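Local structure of eukaryotic peptide chain release factor GTP-binding subunit (Schizosaccharomyces pombe, 1R5B) at residues M69-K72 against R73-E76; P230-A233 against Y234-Q237. The protein is a translational GTPase-family release factor subunit, with a P-loop GTP-binding domain followed by two beta domains. All coordinates share one frame; numbering follows the deposited sequence.

Contact 1: M69-K72 against R73-E76; sequences MVDK and RTME
Asp71 and Thr74 meet at the start of helix 72-81, where Asp71 is the N-cap. The contact lies at a helix N terminus on the surface of the GTP-binding domain. One carboxylate oxygen of Asp71 does the capping. Asp71 OD2 accepts from Thr74 N at 3.1 Å and from Thr74 OG1 at 2.8 Å. The two donors come from opposite faces of the carboxylate plane. The amide arrives on the anti side, 32° out of that plane, while the hydroxyl lies nearly in line with the C-O bond. Two bonds to one oxygen should limit rotation of the carboxylate. With chi1 of Asp71 at 66°, its CG sits between the backbone N and the carbonyl carbon, which brings OD2 to Thr74. A carboxylate at this end of a helix would also be expected to interact well with the helix dipole.

The backbone then takes over. Asp71 O accepts from Met75 N at 3.2 Å, and more weakly from Thr74 N. Lys72 O accepts from Glu76 N at 2.9 Å. Thr74 N thus has its stronger bond to the side chain of Asp71 rather than to its carbonyl.

Next to the cap, Thr74 turns its methyl to Val70. Thr74 CG2 lies 3.8 Å from Val70 CB, and the two side chains cross at about a right angle. Val70 and Met75 also touch helix 56-66, through Leu64 for Val70 and through Asn62 and Phe65 for Met75.

Lys72 and Glu76 are one turn apart. Their charged ends are too distant for a salt bridge. A water joins them: it accepts from Lys72 NZ at 2.8 Å and donates to Glu76 OE2 at 2.7 Å.

Contact 2: P230-A233 against Y234-Q237; sequences PVSA and YTGQ
The flat peptide group of Gln237 takes the N-H of Ser232 at its carbonyl oxygen, in the carbonyl plane. This turn follows strand 226-230 of the P-loop GTPase domain and probably corresponds to the G5 loop, with Ser232-Ala233 as its SA pair. The side-chain amide of Gln237 has OE1 near Thr235 OG1, and OE1 also takes a weak bond from Trp198. The Tyr234 ring extends off the turn, and none of its atoms meets residues 230-233. Of the Tyr234 side chain, CB comes nearest Ser232, 4.1 Å from Ser232 OG.

Thr235 and Gln237 form an ST turn: Thr235 OG1 accepts from Gln237 N at 3.3 Å. Chi1 of Thr235 (66°) holds OG1 between its backbone N and carbonyl carbon, facing Ser232. Ser232 OG lies 3.2 Å from Thr235 OG1, and Thr235 N gives it a weak, long bond. Its main polar partner is Asp192 OD1 of the probable NKxD (G4) motif, a bond that joins the turn to the loop after strand 184-189.

Ala233 packs its methyl on Thr58 and Leu59 of helix 56-66 and on Asn189, near the probable P-loop. Gly236 has a positive phi (69°), and the chain turns back there toward Ser232. The turn closes where Ser232 N donates to Gln237 O at 3.1 Å, with an N-H...O angle of 163°.

Both contacts are local and lie in series within the GTP-binding domain. From the N terminus, the chain runs along strand 42-50 and helix 56-66. Contact 1 starts in the short loop that follows and runs into helix 72-81. Much later, after strand 226-230 at the edge of the domain's mixed sheet, contact 2 closes a tight turn in the loop leading to helix 256-262. Neither contact nests in the other or crosses it. Their centres are 16 Å apart, and their nearest atoms, about 6 Å apart, do not touch. Helix 56-66 is touched by side chains of both contacts.

Contact 1: M69-K72 against R73-E76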
ATOM      1  N   MET A  69     -20.432   0.842   4.974  1.00 33.24           N
ATOM      2  CA  MET A  69     -20.279   2.199   5.510  1.00 33.20           C
ATOM      3  C   MET A  69     -21.601   2.979   5.562  1.00 32.70           C
ATOM      4  O   MET A  69     -21.797   3.820   6.443  1.00 33.07           O
ATOM      5  CB  MET A  69     -19.252   2.978   4.684  1.00 33.56           C
ATOM      6  CG  MET A  69     -18.090   3.507   5.500  1.00 35.27           C
ATOM      7  SD  MET A  69     -17.131   2.239   6.344  1.00 34.83           S
ATOM      8  CE  MET A  69     -16.758   1.182   5.080  1.00 34.08           C
ATOM      9  N   VAL A  70     -22.502   2.714   4.619  1.00 31.83           N
ATOM     10  CA  VAL A  70     -23.821   3.347   4.615  1.00 30.89           C
ATOM     11  C   VAL A  70     -24.909   2.315   4.327  1.00 30.28           C
ATOM     12  O   VAL A  70     -24.640   1.276   3.726  1.00 30.20           O
ATOM     13  CB  VAL A  70     -23.894   4.513   3.590  1.00 30.90           C
ATOM     14  CG1 VAL A  70     -22.854   5.576   3.914  1.00 30.78           C
ATOM     15  CG2 VAL A  70     -23.708   4.015   2.154  1.00 31.04           C
ATOM     16  N   ASP A  71     -26.130   2.593   4.778  1.00 29.38           N
ATOM     17  CA  ASP A  71     -27.259   1.711   4.491  1.00 28.92           C
ATOM     18  C   ASP A  71     -27.883   2.079   3.152  1.00 28.30           C
ATOM     19  O   ASP A  71     -27.448   3.026   2.511  1.00 27.90           O
ATOM     20  CB  ASP A  71     -28.295   1.730   5.626  1.00 28.84           C
ATOM     21  CG  ASP A  71     -28.988   3.066   5.779  1.00 28.93           C
ATOM     22  OD1 ASP A  71     -29.876   3.168   6.651  1.00 29.79           O
ATOM     23  OD2 ASP A  71     -28.721   4.069   5.090  1.00 28.84           O
ATOM     24  N   LYS A  72     -28.887   1.316   2.732  1.00 27.78           N
ATOM     25  CA  LYS A  72     -29.497   1.485   1.411  1.00 27.66           C
ATOM     26  C   LYS A  72     -30.048   2.902   1.214  1.00 27.32           C
ATOM     27  O   LYS A  72     -29.768   3.532   0.177  1.00 27.05           O
ATOM     28  CB  LYS A  72     -30.614   0.435   1.198  1.00 27.85           C
ATOM     29  CG  LYS A  72     -31.331   0.469  -0.168  1.00 28.16           C
ATOM     30  CD  LYS A  72     -32.401  -0.649  -0.297  1.00 28.59           C
ATOM     31  CE  LYS A  72     -33.763  -0.274   0.312  1.00 29.22           C
ATOM     32  NZ  LYS A  72     -34.904  -0.546  -0.620  1.00 29.27           N
ATOM     33  N   ARG A  73     -30.816   3.395   2.203  1.00 27.16           N
ATOM     34  CA  ARG A  73     -31.462   4.707   2.075  1.00 27.15           C
ATOM     35  C   ARG A  73     -30.427   5.834   1.841  1.00 27.40           C
ATOM     36  O   ARG A  73     -30.688   6.777   1.096  1.00 27.23           O
ATOM     37  CB  ARG A  73     -32.347   5.035   3.298  1.00 26.84           C
ATOM     38  CG  ARG A  73     -33.777   4.460   3.236  1.00 26.53           C
ATOM     39  CD  ARG A  73     -34.515   4.523   4.603  1.00 25.59           C
ATOM     40  NE  ARG A  73     -35.170   5.849   4.870  1.00 26.32           N
ATOM     41  CZ  ARG A  73     -36.400   6.314   4.327  1.00 28.47           C
ATOM     42  NH1 ARG A  73     -37.079   5.573   3.445  1.00 29.64           N
ATOM     43  NH2 ARG A  73     -36.920   7.532   4.647  1.00 28.54           N
ATOM     44  N   THR A  74     -29.267   5.728   2.479  1.00 27.77           N
ATOM     45  CA  THR A  74     -28.228   6.756   2.396  1.00 28.43           C
ATOM     46  C   THR A  74     -27.509   6.714   1.041  1.00 29.36           C
ATOM     47  O   THR A  74     -27.094   7.747   0.467  1.00 29.77           O
ATOM     48  CB  THR A  74     -27.176   6.536   3.487  1.00 28.34           C
ATOM     49  OG1 THR A  74     -27.752   6.723   4.785  1.00 28.04           O
ATOM     50  CG2 THR A  74     -26.089   7.596   3.411  1.00 28.53           C
ATOM     51  N   MET A  75     -27.346   5.497   0.547  1.00 30.07           N
ATOM     52  CA  MET A  75     -26.819   5.262  -0.773  1.00 30.65           C
ATOM     53  C   MET A  75     -27.746   5.801  -1.851  1.00 31.75           C
ATOM     54  O   MET A  75     -27.264   6.290  -2.870  1.00 31.63           O
ATOM     55  CB  MET A  75     -26.636   3.767  -0.986  1.00 30.63           C
ATOM     56  CG  MET A  75     -25.918   3.413  -2.268  1.00 30.99           C
ATOM     57  SD  MET A  75     -26.923   2.377  -3.278  1.00 32.70           S
ATOM     58  CE  MET A  75     -25.983   1.004  -3.424  1.00 31.90           C
ATOM     59  N   GLU A  76     -29.060   5.714  -1.643  1.00 32.57           N
ATOM     60  CA  GLU A  76     -29.991   6.258  -2.609  1.00 33.86           C
ATOM     61  C   GLU A  76     -29.845   7.799  -2.542  1.00 35.14           C
ATOM     62  O   GLU A  76     -29.901   8.534  -3.603  1.00 36.49           O
ATOM     63  CB  GLU A  76     -31.447   5.759  -2.331  1.00 33.66           C
ATOM     64  CG  GLU A  76     -31.633   4.287  -2.708  1.00 33.27           C
ATOM     65  CD  GLU A  76     -32.827   3.614  -2.061  1.00 32.95           C
ATOM     66  OE1 GLU A  76     -33.144   3.924  -0.894  1.00 35.09           O
ATOM     67  OE2 GLU A  76     -33.459   2.772  -2.732  1.00 33.65           O
TER
HETATM   68  O   HOH W   1     -35.571   1.038  -2.779  1.00 66.15           O

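Contact 2: P230-A233 against Y234-Q237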
ATOM      1  N   PRO A 230     -14.365  -4.441 -16.071  1.00 34.90           N
ATOM      2  CA  PRO A 230     -15.801  -4.296 -16.272  1.00 34.89           C
ATOM      3  C   PRO A 230     -16.481  -4.326 -14.920  1.00 34.87           C
ATOM      4  O   PRO A 230     -16.061  -5.092 -14.041  1.00 34.87           O
ATOM      5  CB  PRO A 230     -16.158  -5.526 -17.093  1.00 34.73           C
ATOM      6  CG  PRO A 230     -15.190  -6.554 -16.645  1.00 34.74           C
ATOM      7  CD  PRO A 230     -13.933  -5.834 -16.277  1.00 34.97           C
ATOM      8  N   VAL A 231     -17.459  -3.444 -14.751  1.00 34.63           N
ATOM      9  CA  VAL A 231     -18.360  -3.448 -13.611  1.00 34.58           C
ATOM     10  C   VAL A 231     -19.757  -2.998 -14.032  1.00 34.86           C
ATOM     11  O   VAL A 231     -19.983  -2.510 -15.147  1.00 34.28           O
ATOM     12  CB  VAL A 231     -17.891  -2.500 -12.491  1.00 34.50           C
ATOM     13  CG1 VAL A 231     -16.420  -2.719 -12.146  1.00 34.84           C
ATOM     14  CG2 VAL A 231     -18.115  -1.048 -12.876  1.00 34.67           C
ATOM     15  N   SER A 232     -20.692  -3.172 -13.108  1.00 35.32           N
ATOM     16  CA  SER A 232     -21.984  -2.514 -13.173  1.00 35.41           C
ATOM     17  C   SER A 232     -22.294  -1.972 -11.785  1.00 35.26           C
ATOM     18  O   SER A 232     -22.524  -2.735 -10.849  1.00 35.00           O
ATOM     19  CB  SER A 232     -23.073  -3.476 -13.629  1.00 35.49           C
ATOM     20  OG  SER A 232     -24.348  -2.921 -13.368  1.00 36.18           O
ATOM     21  N   ALA A 233     -22.302  -0.649 -11.675  1.00 35.32           N
ATOM     22  CA  ALA A 233     -22.474   0.044 -10.407  1.00 35.43           C
ATOM     23  C   ALA A 233     -23.916  -0.041  -9.927  1.00 35.61           C
ATOM     24  O   ALA A 233     -24.184   0.077  -8.729  1.00 35.97           O
ATOM     25  CB  ALA A 233     -22.048   1.509 -10.546  1.00 35.22           C
ATOM     26  N   TYR A 234     -24.840  -0.235 -10.864  1.00 35.72           N
ATOM     27  CA  TYR A 234     -26.247  -0.351 -10.533  1.00 35.74           C
ATOM     28  C   TYR A 234     -26.453  -1.646  -9.760  1.00 35.65           C
ATOM     29  O   TYR A 234     -26.932  -1.616  -8.632  1.00 35.83           O
ATOM     30  CB  TYR A 234     -27.120  -0.310 -11.799  1.00 35.97           C
ATOM     31  CG  TYR A 234     -28.618  -0.303 -11.515  1.00 36.61           C
ATOM     32  CD1 TYR A 234     -29.235   0.814 -10.954  1.00 36.75           C
ATOM     33  CD2 TYR A 234     -29.409  -1.419 -11.793  1.00 37.14           C
ATOM     34  CE1 TYR A 234     -30.594   0.823 -10.676  1.00 37.43           C
ATOM     35  CE2 TYR A 234     -30.780  -1.419 -11.525  1.00 37.68           C
ATOM     36  CZ  TYR A 234     -31.364  -0.294 -10.966  1.00 37.87           C
ATOM     37  OH  TYR A 234     -32.713  -0.278 -10.696  1.00 38.73           O
ATOM     38  N   THR A 235     -26.043  -2.769 -10.345  1.00 35.46           N
ATOM     39  CA  THR A 235     -26.232  -4.084  -9.717  1.00 35.31           C
ATOM     40  C   THR A 235     -25.130  -4.459  -8.740  1.00 35.00           C
ATOM     41  O   THR A 235     -25.244  -5.459  -8.040  1.00 34.89           O
ATOM     42  CB  THR A 235     -26.310  -5.196 -10.779  1.00 35.47           C
ATOM     43  OG1 THR A 235     -25.049  -5.323 -11.448  1.00 35.70           O
ATOM     44  CG2 THR A 235     -27.306  -4.846 -11.892  1.00 35.92           C
ATOM     45  N   GLY A 236     -24.061  -3.673  -8.702  1.00 34.75           N
ATOM     46  CA  GLY A 236     -22.888  -4.014  -7.918  1.00 34.76           C
ATOM     47  C   GLY A 236     -22.073  -5.200  -8.424  1.00 34.56           C
ATOM     48  O   GLY A 236     -21.197  -5.709  -7.726  1.00 34.32           O
ATOM     49  N   GLN A 237     -22.338  -5.636  -9.646  1.00 34.43           N
ATOM     50  CA  GLN A 237     -21.624  -6.775 -10.189  1.00 34.48           C
ATOM     51  C   GLN A 237     -20.163  -6.409 -10.493  1.00 34.09           C
ATOM     52  O   GLN A 237     -19.877  -5.429 -11.184  1.00 33.72           O
ATOM     53  CB  GLN A 237     -22.328  -7.304 -11.430  1.00 34.59           C
ATOM     54  CG  GLN A 237     -23.574  -8.094 -11.094  1.00 35.57           C
ATOM     55  CD  GLN A 237     -24.494  -8.281 -12.283  1.00 37.00           C
ATOM     56  OE1 GLN A 237     -24.492  -7.470 -13.225  1.00 38.12           O
ATOM     57  NE2 GLN A 237     -25.288  -9.349 -12.248  1.00 37.61           N
TER